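Local structure of aldolase (Escherichia coli, 6VOP) at residues 85-90 against 150-155. The protein is a putative class II aldolase of the aldolase and adducin N-terminal domain family, of unestablished role. The protein carries 2 engineered substitutions. Sequence-based numbering, arbitrary orientation.
Sequences ALYRNN and LAELAA
Leu150 meets helix 80-89 through its CB, 3.8 Å from CD2 of Leu86, and both leucines reach on to Phe160 of strand 159-162. Leu86 CD2 also touches Leu150 O, at 3.6 Å. One residue on, Ala151 meets the methyl of Ala85, which points toward it, Ala85 CB to Ala151 CB 4.1 Å. The amide of Asn89 lies beside the same alanine, with Asn89 ND2 3.5 Å from Ala151 CB. That amide is turned back on its own helix: with CG beside the backbone N (chi1 -71°), Asn89 ND2 donates to Ala85 O at 3.0 Å, a nearly straight bond (164°) in the carbonyl plane. Ala154 then sets its CB between two side chains, 3.8 Å from Leu86 CD2 and 3.7 Å from Asn89 CB. At the end, Ala155 CA comes to 3.4 Å from Asn89 O in a bent CH...O contact, while its own carbonyl accepts a weak bond from Arg92. The small alanines are consistent with the close approach of segments 85-90 and 150-155 on the sheet of this AraD-like domain. No hydrogen bond joins the two; the contact rests largely on van der Waals packing of methyls and asparagine side chains, and one N-H of the Asn89 amide is used within its own segment.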
ATOM      1  N   ALA A  85      -1.883  32.003   7.478  1.00 40.47           N
ATOM      2  CA  ALA A  85      -2.418  32.805   6.384  1.00 45.14           C
ATOM      3  C   ALA A  85      -3.802  32.327   5.969  1.00 45.99           C
ATOM      4  O   ALA A  85      -4.662  33.143   5.619  1.00 47.88           O
ATOM      5  CB  ALA A  85      -1.462  32.771   5.193  1.00 42.47           C
ATOM      6  N   LEU A  86      -4.040  31.015   6.014  1.00 43.45           N
ATOM      7  CA  LEU A  86      -5.343  30.486   5.630  1.00 37.51           C
ATOM      8  C   LEU A  86      -6.401  30.799   6.679  1.00 35.77           C
ATOM      9  O   LEU A  86      -7.543  31.126   6.337  1.00 42.07           O
ATOM     10  CB  LEU A  86      -5.245  28.980   5.397  1.00 33.72           C
ATOM     11  CG  LEU A  86      -4.267  28.572   4.296  1.00 28.49           C
ATOM     12  CD1 LEU A  86      -4.028  27.070   4.313  1.00 24.91           C
ATOM     13  CD2 LEU A  86      -4.777  29.028   2.938  1.00 26.29           C
ATOM     14  N   TYR A  87      -6.044  30.700   7.960  1.00 34.05           N
ATOM     15  CA  TYR A  87      -7.002  31.013   9.014  1.00 39.82           C
ATOM     16  C   TYR A  87      -7.364  32.492   9.021  1.00 33.79           C
ATOM     17  O   TYR A  87      -8.513  32.845   9.312  1.00 48.32           O
ATOM     18  CB  TYR A  87      -6.445  30.602  10.378  1.00 31.77           C
ATOM     19  CG  TYR A  87      -6.255  29.112  10.557  1.00 30.41           C
ATOM     20  CD1 TYR A  87      -7.335  28.239  10.498  1.00 37.50           C
ATOM     21  CD2 TYR A  87      -4.998  28.580  10.802  1.00 29.41           C
ATOM     22  CE1 TYR A  87      -7.163  26.874  10.667  1.00 35.92           C
ATOM     23  CE2 TYR A  87      -4.815  27.218  10.970  1.00 31.87           C
ATOM     24  CZ  TYR A  87      -5.900  26.371  10.905  1.00 37.31           C
ATOM     25  OH  TYR A  87      -5.717  25.017  11.075  1.00 31.02           O
ATOM     26  N   ARG A  88      -6.410  33.365   8.703  1.00 33.96           N
ATOM     27  CA  ARG A  88      -6.645  34.801   8.740  1.00 42.55           C
ATOM     28  C   ARG A  88      -7.461  35.309   7.558  1.00 48.08           C
ATOM     29  O   ARG A  88      -7.901  36.463   7.584  1.00 57.42           O
ATOM     30  CB  ARG A  88      -5.311  35.549   8.792  1.00 46.36           C
ATOM     31  CG  ARG A  88      -4.621  35.496  10.143  1.00 45.18           C
ATOM     32  CD  ARG A  88      -3.550  36.565  10.255  1.00 41.71           C
ATOM     33  NE  ARG A  88      -2.314  36.178   9.583  1.00 45.36           N
ATOM     34  CZ  ARG A  88      -1.252  35.674  10.201  1.00 43.36           C
ATOM     35  NH1 ARG A  88      -1.272  35.491  11.515  1.00 37.01           N
ATOM     36  NH2 ARG A  88      -0.168  35.353   9.507  1.00 46.92           N
ATOM     37  N   ASN A  89      -7.672  34.489   6.528  1.00 38.79           N
ATOM     38  CA  ASN A  89      -8.396  34.920   5.339  1.00 40.74           C
ATOM     39  C   ASN A  89      -9.582  34.024   5.016  1.00 44.43           C
ATOM     40  O   ASN A  89     -10.192  34.180   3.950  1.00 50.99           O
ATOM     41  CB  ASN A  89      -7.449  34.996   4.140  1.00 40.85           C
ATOM     42  CG  ASN A  89      -6.481  36.159   4.242  1.00 52.39           C
ATOM     43  OD1 ASN A  89      -6.743  37.247   3.726  1.00 53.77           O
ATOM     44  ND2 ASN A  89      -5.359  35.938   4.919  1.00 55.55           N
ATOM     45  N   ASN A  90      -9.927  33.098   5.903  1.00 44.56           N
ATOM     46  CA  ASN A  90     -11.111  32.255   5.734  1.00 44.94           C
ATOM     47  C   ASN A  90     -11.609  31.887   7.124  1.00 49.31           C
ATOM     48  O   ASN A  90     -11.016  31.037   7.803  1.00 52.17           O
ATOM     49  CB  ASN A  90     -10.818  31.007   4.907  1.00 35.93           C
ATOM     50  CG  ASN A  90     -12.075  30.245   4.540  1.00 44.90           C
ATOM     51  OD1 ASN A  90     -13.187  30.696   4.811  1.00 49.12           O
ATOM     52  ND2 ASN A  90     -11.906  29.084   3.918  1.00 54.76           N
ATOM     53  N   LEU A 150      -1.278  31.940  -0.753  1.00 40.55           N
ATOM     54  CA  LEU A 150      -2.360  31.185  -0.131  1.00 32.40           C
ATOM     55  C   LEU A 150      -3.356  32.104   0.559  1.00 38.99           C
ATOM     56  O   LEU A 150      -4.547  31.782   0.635  1.00 46.39           O
ATOM     57  CB  LEU A 150      -1.793  30.170   0.861  1.00 26.71           C
ATOM     58  CG  LEU A 150      -1.232  28.885   0.248  1.00 29.21           C
ATOM     59  CD1 LEU A 150      -0.575  28.028   1.310  1.00 26.71           C
ATOM     60  CD2 LEU A 150      -2.328  28.110  -0.461  1.00 24.10           C
ATOM     61  N   ALA A 151      -2.896  33.252   1.060  1.00 39.95           N
ATOM     62  CA  ALA A 151      -3.818  34.209   1.662  1.00 44.75           C
ATOM     63  C   ALA A 151      -4.730  34.840   0.618  1.00 45.13           C
ATOM     64  O   ALA A 151      -5.857  35.234   0.942  1.00 47.84           O
ATOM     65  CB  ALA A 151      -3.044  35.291   2.417  1.00 31.76           C
ATOM     66  N   GLU A 152      -4.270  34.944  -0.631  1.00 44.78           N
ATOM     67  CA  GLU A 152      -5.107  35.533  -1.673  1.00 55.11           C
ATOM     68  C   GLU A 152      -6.226  34.584  -2.082  1.00 57.78           C
ATOM     69  O   GLU A 152      -7.340  35.025  -2.388  1.00 67.45           O
ATOM     70  CB  GLU A 152      -4.257  35.911  -2.886  1.00 62.83           C
ATOM     71  CG  GLU A 152      -3.117  36.871  -2.587  1.00 76.80           C
ATOM     72  CD  GLU A 152      -3.533  38.329  -2.674  1.00 89.56           C
ATOM     73  OE1 GLU A 152      -4.748  38.604  -2.777  1.00 93.04           O
ATOM     74  OE2 GLU A 152      -2.638  39.202  -2.643  1.00 92.33           O
ATOM     75  N   LEU A 153      -5.953  33.282  -2.090  1.00 49.96           N
ATOM     76  CA  LEU A 153      -6.912  32.284  -2.538  1.00 50.42           C
ATOM     77  C   LEU A 153      -7.688  31.643  -1.395  1.00 46.41           C
ATOM     78  O   LEU A 153      -8.530  30.778  -1.647  1.00 49.98           O
ATOM     79  CB  LEU A 153      -6.195  31.195  -3.341  1.00 50.57           C
ATOM     80  CG  LEU A 153      -5.322  31.663  -4.508  1.00 47.19           C
ATOM     81  CD1 LEU A 153      -4.321  30.584  -4.886  1.00 38.80           C
ATOM     82  CD2 LEU A 153      -6.179  32.044  -5.707  1.00 50.06           C
ATOM     83  N   ALA A 154      -7.434  32.052  -0.150  1.00 36.05           N
ATOM     84  CA  ALA A 154      -8.022  31.356   0.989  1.00 40.04           C
ATOM     85  C   ALA A 154      -9.520  31.606   1.109  1.00 43.17           C
ATOM     86  O   ALA A 154     -10.256  30.722   1.563  1.00 43.54           O
ATOM     87  CB  ALA A 154      -7.317  31.770   2.280  1.00 28.80           C
ATOM     88  N   ALA A 155      -9.990  32.789   0.706  1.00 40.20           N
ATOM     89  CA  ALA A 155     -11.379  33.158   0.965  1.00 47.48           C
ATOM     90  C   ALA A 155     -12.365  32.291   0.190  1.00 50.70           C
ATOM     91  O   ALA A 155     -13.470  32.029   0.681  1.00 49.86           O
ATOM     92  CB  ALA A 155     -11.602  34.632   0.629  1.00 48.09           C
TER